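Local coordinates for DNA mismatch repair protein MutS (Thermus aquaticus, PDB 1EWQ), which takes part in DNA repair by binding mismatched DNA, possibly as the mismatch-recognition step, and has a weak ATPase activity, at residues Glu431-Pro436 with Arg459-Tyr464; Tyr448-Thr453 with Pro479-Lys484; Lys347-Leu352 with Leu504-Arg509. All coordinates share one frame; numbering follows the deposited sequence.

How the contacts relate
From the N terminus, the chain first passes 347-352 on helix 346-366, and contact 3 is closed only much later by 504-509, near the end of helix 479-511. The other two contacts fall within that long excursion and cross each other, since their segments come in the order 431-436, 448-453, 459-464, 479-484. Contact 1 joins the end of helix 406-433 to a loop before strand 465-469, closing the loop 437-458, and contact 2 joins strand 449-453 to the start of helix 479-511, closing 454-478. Their centres lie about 12 Å apart, and Tyr464 CZ packs on Leu450 CD1 at 3.6 Å. Contact 3, centred about 40 Å from contact 2, shares helix 479-511 with it.

Contact 1: residues Glu431-Pro436 with Arg459-Tyr464; sequences ERTGIP and RVPKEY
Thr433 and Ile435 meet Arg459, Pro461 and Tyr464 in a mainly apolar contact, partly buried, between the end of helix 406-433 and the loop leading into strand 465-469. The central group is the Thr433 methyl. CG2 lies opposite the carbonyl carbon (chi1 71° for OG1), which directs it at the loop, where it touches Pro461 CD at 3.7 Å. The same CG2 meets Tyr464 OH at 3.5 Å, the two side chains crossing roughly at right angles. The tyrosine is packed from its own segment as well, since Pro461 CG sits 3.2 Å above the ring plane, displaced to the rim, and its hydroxyl is hydrogen-bonded to Glu429 OE1 one helical turn before Thr433. A second apolar pair, Ile435 CD1 and Arg459 CB at 4.1 Å, widens the interface. The main polar link between the backbones is water 1, which donates to both Thr433 O (3.0 Å) and Arg459 O (2.6 Å). Thr433 OG1 works locally: it bonds to Glu429 O and accepts from Ile435 N at 3.1 Å with an N-H...O angle of 156°. A serine in place of this threonine could keep those bonds, but loss of the methyl would probably open a gap beside Pro461 CD and the Tyr464 hydroxyl. Gly434, with phi 78°, is where the chain leaves the helix. The arrangement is an ST turn at a helix C-terminus, joined to a proline-initiated type I beta turn, Pro461 to Tyr464, packed against one face of the small four-stranded antiparallel sheet, over Leu450 and Val452 of strand 449-453.

Contact 2: residues Tyr448-Thr453 with Pro479-Lys484; sequences YYLEVT and PEMKEK
Met481, a selenomethionine in the first turn of helix 479-511, carries this buried contact with Tyr448, Tyr449 and Leu450 beside strand 449-453. Its CB points at the strand, the CA atoms of Tyr448 and Met481 being 7.3 Å apart. CG follows opposite the carbonyl carbon (chi1 -63°), and an extended chi2 of 174° carries the chain outward to the selenium. SE then lies against the Leu450 branch, 3.8 Å from CD1 and 3.9 Å from CG, the two side chains meeting at a slant. The chain bends at the last torsion, chi3 67°, which lays the methyl against the backbone. CE comes over the face of the Tyr448-Tyr449 peptide, 3.4 Å from Tyr449 N and 3.5 Å from Tyr448 C. It also meets Tyr448 CB at 3.8 Å, just before the tyrosine ring leads off to stack on Phe422. Leu425 of helix 406-433 packs on Met481 too, and Tyr464 and Leu478 pack on Leu450, so helix start and sheet share one apolar layer. The bound nucleic acid passes about 5 Å from the nearest atom of the contact. Between the two segments the contact is van der Waals in character, the long, flexible side chain fitting a leucine branch and a peptide face by shape; the directional tie comes one residue on, where Glu485 OE1 accepts from Tyr448 N.

Contact 3: residues Lys347-Leu352 with Leu504-Arg509; sequences KDLGAL and LEVRER
Asp348 OD2, on the residue just before the Leu349 that packs against Val506 and Arg507, is gripped twice: Arg338 NE forms a salt bridge with it and Ser345 N a hydrogen bond. Both bonds are likely to steady the first turn of helix 346-366, and Leu349 projects from that turn at helix 479-511. The CA atoms of Leu349 and Arg507 are 7.3 Å apart. CG of Leu349 lies opposite the carbonyl carbon (chi1 -62°), and a fully extended chi2 of 180° pushes CD1 on to the other helix. There CD1 rests 4.2 Å from Arg507 CA and 4.3 Å from Arg507 CB, while Val506 CG1 flanks it at 4.4 Å. Arg507 thus offers its backbone and the root of its side chain to the leucine. Its polar end goes elsewhere, NH2 bonding to Ala344 O ahead of helix 346-366. Leu349 also touches Phe503 and Ala510, one turn to each side along helix 479-511, and Leu386 in a loop. Leu349 is therefore a knob in the hole formed by residues 503, 506, 507 and 510, as in knobs-into-holes packing, here between two helices of MutS domain III.

Contact 1: residues Glu431-Pro436 with Arg459-Tyr464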
# COMPACT_ATOMS: atom_id res chain seq x y z
N GLU C 431 24.24 -45.52 42.48
CA GLU C 431 24.79 -46.70 43.12
C GLU C 431 24.58 -46.68 44.64
O GLU C 431 24.23 -47.69 45.23
CB GLU C 431 26.29 -46.84 42.78
CG GLU C 431 26.89 -48.19 43.17
CD GLU C 431 26.18 -49.37 42.53
OE1 GLU C 431 24.93 -49.45 42.62
OE2 GLU C 431 26.86 -50.23 41.93
N ARG C 432 24.81 -45.53 45.26
CA ARG C 432 24.60 -45.42 46.71
C ARG C 432 23.15 -45.78 47.07
O ARG C 432 22.91 -46.65 47.92
CB ARG C 432 24.87 -43.99 47.19
CG ARG C 432 26.32 -43.55 47.23
CD ARG C 432 26.39 -42.13 47.78
NE ARG C 432 27.75 -41.72 48.13
CZ ARG C 432 28.04 -40.63 48.84
NH1 ARG C 432 27.06 -39.84 49.28
NH2 ARG C 432 29.30 -40.34 49.13
N THR C 433 22.21 -45.09 46.44
CA THR C 433 20.79 -45.29 46.71
C THR C 433 20.20 -46.53 46.07
O THR C 433 19.19 -47.05 46.54
CB THR C 433 19.95 -44.09 46.22
OG1 THR C 433 19.91 -44.09 44.79
CG2 THR C 433 20.54 -42.78 46.72
N GLY C 434 20.81 -47.00 44.98
CA GLY C 434 20.29 -48.17 44.30
C GLY C 434 19.09 -47.84 43.43
O GLY C 434 18.39 -48.73 42.97
N ILE C 435 18.85 -46.55 43.21
CA ILE C 435 17.73 -46.12 42.38
C ILE C 435 18.27 -45.89 40.96
O ILE C 435 18.80 -44.83 40.64
CB ILE C 435 17.12 -44.82 42.92
CG1 ILE C 435 16.84 -44.98 44.42
CG2 ILE C 435 15.84 -44.49 42.18
CD1 ILE C 435 16.30 -43.72 45.09
N PRO C 436 18.14 -46.91 40.09
CA PRO C 436 18.62 -46.84 38.71
C PRO C 436 18.22 -45.62 37.89
O PRO C 436 19.04 -45.06 37.17
CB PRO C 436 18.12 -48.15 38.10
CG PRO C 436 16.86 -48.41 38.87
CD PRO C 436 17.30 -48.11 40.28
N ARG C 459 12.60 -44.79 49.18
CA ARG C 459 13.96 -45.26 48.99
C ARG C 459 14.98 -44.11 49.08
O ARG C 459 16.20 -44.33 49.08
CB ARG C 459 14.02 -45.93 47.61
CG ARG C 459 14.72 -47.26 47.55
CD ARG C 459 14.21 -48.30 48.55
NE ARG C 459 15.31 -49.22 48.81
CZ ARG C 459 15.36 -50.09 49.81
NH1 ARG C 459 14.37 -50.20 50.67
NH2 ARG C 459 16.45 -50.84 49.96
N VAL C 460 14.48 -42.88 49.17
CA VAL C 460 15.32 -41.68 49.25
C VAL C 460 16.09 -41.54 50.56
O VAL C 460 15.52 -41.61 51.64
CB VAL C 460 14.46 -40.41 49.05
CG1 VAL C 460 15.31 -39.17 49.19
CG2 VAL C 460 13.78 -40.45 47.69
N PRO C 461 17.42 -41.33 50.49
CA PRO C 461 18.18 -41.20 51.73
C PRO C 461 17.77 -39.96 52.54
O PRO C 461 17.28 -38.97 51.98
CB PRO C 461 19.63 -41.15 51.26
CG PRO C 461 19.53 -40.60 49.88
CD PRO C 461 18.31 -41.27 49.31
N LYS C 462 17.96 -40.05 53.85
CA LYS C 462 17.60 -38.98 54.78
C LYS C 462 18.30 -37.65 54.49
O LYS C 462 17.76 -36.59 54.81
CB LYS C 462 17.94 -39.41 56.22
CG LYS C 462 17.50 -40.83 56.61
CD LYS C 462 15.97 -41.02 56.63
CE LYS C 462 15.43 -41.46 55.26
NZ LYS C 462 14.02 -41.97 55.32
N GLU C 463 19.49 -37.72 53.90
CA GLU C 463 20.27 -36.52 53.58
C GLU C 463 19.64 -35.65 52.50
O GLU C 463 19.83 -34.43 52.49
CB GLU C 463 21.69 -36.90 53.12
CG GLU C 463 22.51 -37.67 54.13
CD GLU C 463 21.88 -39.00 54.53
OE1 GLU C 463 21.50 -39.79 53.62
OE2 GLU C 463 21.76 -39.26 55.75
N TYR C 464 18.90 -36.27 51.59
CA TYR C 464 18.26 -35.52 50.51
C TYR C 464 17.32 -34.47 51.06
O TYR C 464 16.45 -34.77 51.87
CB TYR C 464 17.49 -36.48 49.59
CG TYR C 464 18.37 -37.21 48.60
CD1 TYR C 464 19.70 -37.47 48.89
CD2 TYR C 464 17.85 -37.68 47.39
CE1 TYR C 464 20.51 -38.18 48.00
CE2 TYR C 464 18.64 -38.39 46.50
CZ TYR C 464 19.97 -38.64 46.81
OH TYR C 464 20.77 -39.36 45.95
O HOH W 1 18.28 -45.91 49.15

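Contact 2: residues Tyr448-Thr453 with Pro479-Lys484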
# COMPACT_ATOMS: atom_id res chain seq x y z
N TYR C 448 20.58 -26.84 40.20
CA TYR C 448 20.89 -28.26 40.06
C TYR C 448 20.15 -29.09 41.09
O TYR C 448 19.94 -28.65 42.21
CB TYR C 448 22.40 -28.50 40.18
CG TYR C 448 23.17 -27.96 39.01
CD1 TYR C 448 23.50 -26.60 38.93
CD2 TYR C 448 23.52 -28.78 37.94
CE1 TYR C 448 24.16 -26.09 37.82
CE2 TYR C 448 24.17 -28.27 36.82
CZ TYR C 448 24.49 -26.93 36.76
OH TYR C 448 25.14 -26.43 35.66
N TYR C 449 19.78 -30.31 40.73
CA TYR C 449 19.03 -31.16 41.65
C TYR C 449 19.13 -32.65 41.35
O TYR C 449 19.59 -33.06 40.28
CB TYR C 449 17.55 -30.76 41.63
CG TYR C 449 16.92 -30.88 40.26
CD1 TYR C 449 16.67 -32.14 39.68
CD2 TYR C 449 16.62 -29.75 39.50
CE1 TYR C 449 16.14 -32.26 38.39
CE2 TYR C 449 16.10 -29.85 38.21
CZ TYR C 449 15.86 -31.11 37.66
OH TYR C 449 15.37 -31.20 36.38
N LEU C 450 18.68 -33.45 42.31
CA LEU C 450 18.64 -34.91 42.21
C LEU C 450 17.16 -35.21 42.02
O LEU C 450 16.32 -34.67 42.74
CB LEU C 450 19.15 -35.55 43.50
CG LEU C 450 20.62 -35.35 43.82
CD1 LEU C 450 20.84 -35.43 45.32
CD2 LEU C 450 21.45 -36.39 43.08
N GLU C 451 16.84 -36.07 41.06
CA GLU C 451 15.45 -36.40 40.77
C GLU C 451 15.16 -37.89 40.90
O GLU C 451 15.87 -38.73 40.33
CB GLU C 451 15.11 -35.92 39.35
CG GLU C 451 13.66 -36.09 38.94
CD GLU C 451 13.42 -35.74 37.48
OE1 GLU C 451 13.66 -36.61 36.60
OE2 GLU C 451 13.01 -34.59 37.19
N VAL C 452 14.12 -38.22 41.66
CA VAL C 452 13.69 -39.60 41.87
C VAL C 452 12.20 -39.68 41.57
O VAL C 452 11.44 -38.76 41.89
CB VAL C 452 13.92 -40.04 43.35
CG1 VAL C 452 13.31 -41.42 43.58
CG2 VAL C 452 15.41 -40.07 43.67
N THR C 453 11.78 -40.77 40.95
CA THR C 453 10.37 -40.99 40.62
C THR C 453 9.60 -41.60 41.80
O THR C 453 10.20 -42.22 42.69
CB THR C 453 10.22 -41.94 39.43
OG1 THR C 453 10.79 -43.21 39.77
CG2 THR C 453 10.92 -41.37 38.21
N PRO C 479 24.10 -30.97 50.32
CA PRO C 479 24.96 -29.84 50.68
C PRO C 479 26.13 -29.58 49.70
O PRO C 479 26.45 -28.43 49.39
CB PRO C 479 25.45 -30.21 52.08
CG PRO C 479 24.26 -30.95 52.64
CD PRO C 479 23.88 -31.85 51.48
N GLU C 480 26.76 -30.65 49.24
CA GLU C 480 27.89 -30.56 48.31
C GLU C 480 27.52 -29.85 47.01
O GLU C 480 28.34 -29.15 46.42
CB GLU C 480 28.40 -31.97 47.98
CG GLU C 480 29.75 -32.33 48.58
CD GLU C 480 30.93 -31.70 47.84
OE1 GLU C 480 31.11 -30.47 47.93
OE2 GLU C 480 31.67 -32.46 47.17
N MSE C 481 26.28 -30.03 46.58
CA MSE C 481 25.78 -29.45 45.34
C MSE C 481 25.62 -27.94 45.38
O MSE C 481 25.97 -27.25 44.43
CB MSE C 481 24.43 -30.06 44.99
CG MSE C 481 24.48 -31.54 44.71
SE MSE C 481 22.70 -32.17 44.49
CE MSE C 481 22.25 -31.26 42.85
N LYS C 482 25.04 -27.45 46.46
CA LYS C 482 24.81 -26.02 46.63
C LYS C 482 26.12 -25.28 46.38
O LYS C 482 26.15 -24.27 45.67
CB LYS C 482 24.30 -25.76 48.05
CG LYS C 482 24.05 -24.30 48.40
CD LYS C 482 23.23 -24.14 49.69
CE LYS C 482 23.79 -24.94 50.88
NZ LYS C 482 23.51 -26.41 50.80
N GLU C 483 27.20 -25.81 46.94
CA GLU C 483 28.52 -25.22 46.78
C GLU C 483 28.93 -25.20 45.31
O GLU C 483 29.27 -24.15 44.77
CB GLU C 483 29.56 -26.03 47.56
CG GLU C 483 30.99 -25.59 47.33
CD GLU C 483 31.99 -26.68 47.69
OE1 GLU C 483 31.95 -27.14 48.86
OE2 GLU C 483 32.80 -27.07 46.82
N LYS C 484 28.90 -26.38 44.69
CA LYS C 484 29.27 -26.53 43.29
C LYS C 484 28.42 -25.68 42.35
O LYS C 484 28.93 -25.09 41.41
CB LYS C 484 29.17 -27.99 42.87
CG LYS C 484 30.39 -28.80 43.26
CD LYS C 484 31.61 -28.30 42.51
CE LYS C 484 32.83 -29.15 42.80
NZ LYS C 484 33.98 -28.73 41.94

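Contact 3: residues Lys347-Leu352 with Leu504-Arg509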
# COMPACT_ATOMS: atom_id res chain seq x y z
N LYS C 347 28.82 -10.00 14.44
CA LYS C 347 28.40 -10.43 13.11
C LYS C 347 29.19 -9.64 12.06
O LYS C 347 29.63 -10.18 11.04
CB LYS C 347 26.90 -10.16 12.92
CG LYS C 347 26.28 -10.94 11.79
CD LYS C 347 26.05 -12.40 12.23
CE LYS C 347 25.04 -12.47 13.38
NZ LYS C 347 24.74 -13.89 13.77
N ASP C 348 29.38 -8.34 12.32
CA ASP C 348 30.14 -7.52 11.39
C ASP C 348 31.56 -8.04 11.26
O ASP C 348 32.10 -8.07 10.16
CB ASP C 348 30.15 -6.05 11.84
CG ASP C 348 28.78 -5.41 11.74
OD1 ASP C 348 28.12 -5.61 10.70
OD2 ASP C 348 28.37 -4.70 12.68
N LEU C 349 32.16 -8.45 12.37
CA LEU C 349 33.54 -8.97 12.33
C LEU C 349 33.63 -10.27 11.53
O LEU C 349 34.65 -10.54 10.89
CB LEU C 349 34.09 -9.19 13.74
CG LEU C 349 34.19 -7.93 14.63
CD1 LEU C 349 34.74 -8.31 15.99
CD2 LEU C 349 35.09 -6.90 13.97
N GLY C 350 32.57 -11.07 11.56
CA GLY C 350 32.58 -12.31 10.81
C GLY C 350 32.58 -11.97 9.34
O GLY C 350 33.40 -12.47 8.56
N ALA C 351 31.66 -11.09 8.96
CA ALA C 351 31.57 -10.65 7.57
C ALA C 351 32.89 -9.99 7.15
O ALA C 351 33.37 -10.19 6.04
CB ALA C 351 30.41 -9.66 7.41
N LEU C 352 33.49 -9.23 8.06
CA LEU C 352 34.76 -8.57 7.78
C LEU C 352 35.84 -9.59 7.45
O LEU C 352 36.53 -9.47 6.44
CB LEU C 352 35.20 -7.70 8.96
CG LEU C 352 36.59 -7.06 8.85
CD1 LEU C 352 36.73 -6.30 7.52
CD2 LEU C 352 36.83 -6.12 10.02
N LEU C 504 35.58 -6.85 22.35
CA LEU C 504 35.91 -5.43 22.24
C LEU C 504 37.36 -5.19 21.84
O LEU C 504 37.64 -4.32 21.03
CB LEU C 504 35.61 -4.71 23.56
CG LEU C 504 34.11 -4.64 23.88
CD1 LEU C 504 33.87 -3.93 25.20
CD2 LEU C 504 33.39 -3.91 22.74
N GLU C 505 38.28 -5.98 22.39
CA GLU C 505 39.70 -5.85 22.06
C GLU C 505 39.91 -6.18 20.59
O GLU C 505 40.60 -5.46 19.87
CB GLU C 505 40.54 -6.78 22.95
CG GLU C 505 40.40 -6.50 24.47
CD GLU C 505 41.11 -7.53 25.37
OE1 GLU C 505 41.55 -8.59 24.87
OE2 GLU C 505 41.20 -7.27 26.60
N VAL C 506 39.30 -7.27 20.13
CA VAL C 506 39.41 -7.69 18.74
C VAL C 506 38.76 -6.64 17.82
O VAL C 506 39.28 -6.32 16.76
CB VAL C 506 38.73 -9.06 18.51
CG1 VAL C 506 38.84 -9.48 17.05
CG2 VAL C 506 39.38 -10.11 19.41
N ARG C 507 37.62 -6.11 18.26
CA ARG C 507 36.91 -5.09 17.49
C ARG C 507 37.81 -3.87 17.31
O ARG C 507 37.89 -3.31 16.22
CB ARG C 507 35.63 -4.70 18.21
CG ARG C 507 34.83 -3.61 17.51
CD ARG C 507 34.19 -2.71 18.55
NE ARG C 507 32.76 -2.92 18.68
CZ ARG C 507 32.01 -2.36 19.62
NH1 ARG C 507 32.57 -1.57 20.54
NH2 ARG C 507 30.70 -2.57 19.65
N GLU C 508 38.47 -3.47 18.39
CA GLU C 508 39.37 -2.32 18.35
C GLU C 508 40.50 -2.57 17.35
O GLU C 508 40.95 -1.65 16.68
CB GLU C 508 39.94 -2.06 19.74
CG GLU C 508 40.84 -0.84 19.85
CD GLU C 508 40.13 0.45 19.50
OE1 GLU C 508 38.97 0.64 19.96
OE2 GLU C 508 40.72 1.28 18.79
N ARG C 509 40.96 -3.82 17.25
CA ARG C 509 42.01 -4.17 16.30
C ARG C 509 41.51 -3.89 14.89
O ARG C 509 42.26 -3.38 14.03
CB ARG C 509 42.38 -5.66 16.41
CG ARG C 509 43.12 -6.08 17.69
CD ARG C 509 44.64 -5.93 17.55
NE ARG C 509 45.05 -4.53 17.46
CZ ARG C 509 46.14 -4.11 16.83
NH1 ARG C 509 46.95 -4.98 16.21
NH2 ARG C 509 46.43 -2.81 16.79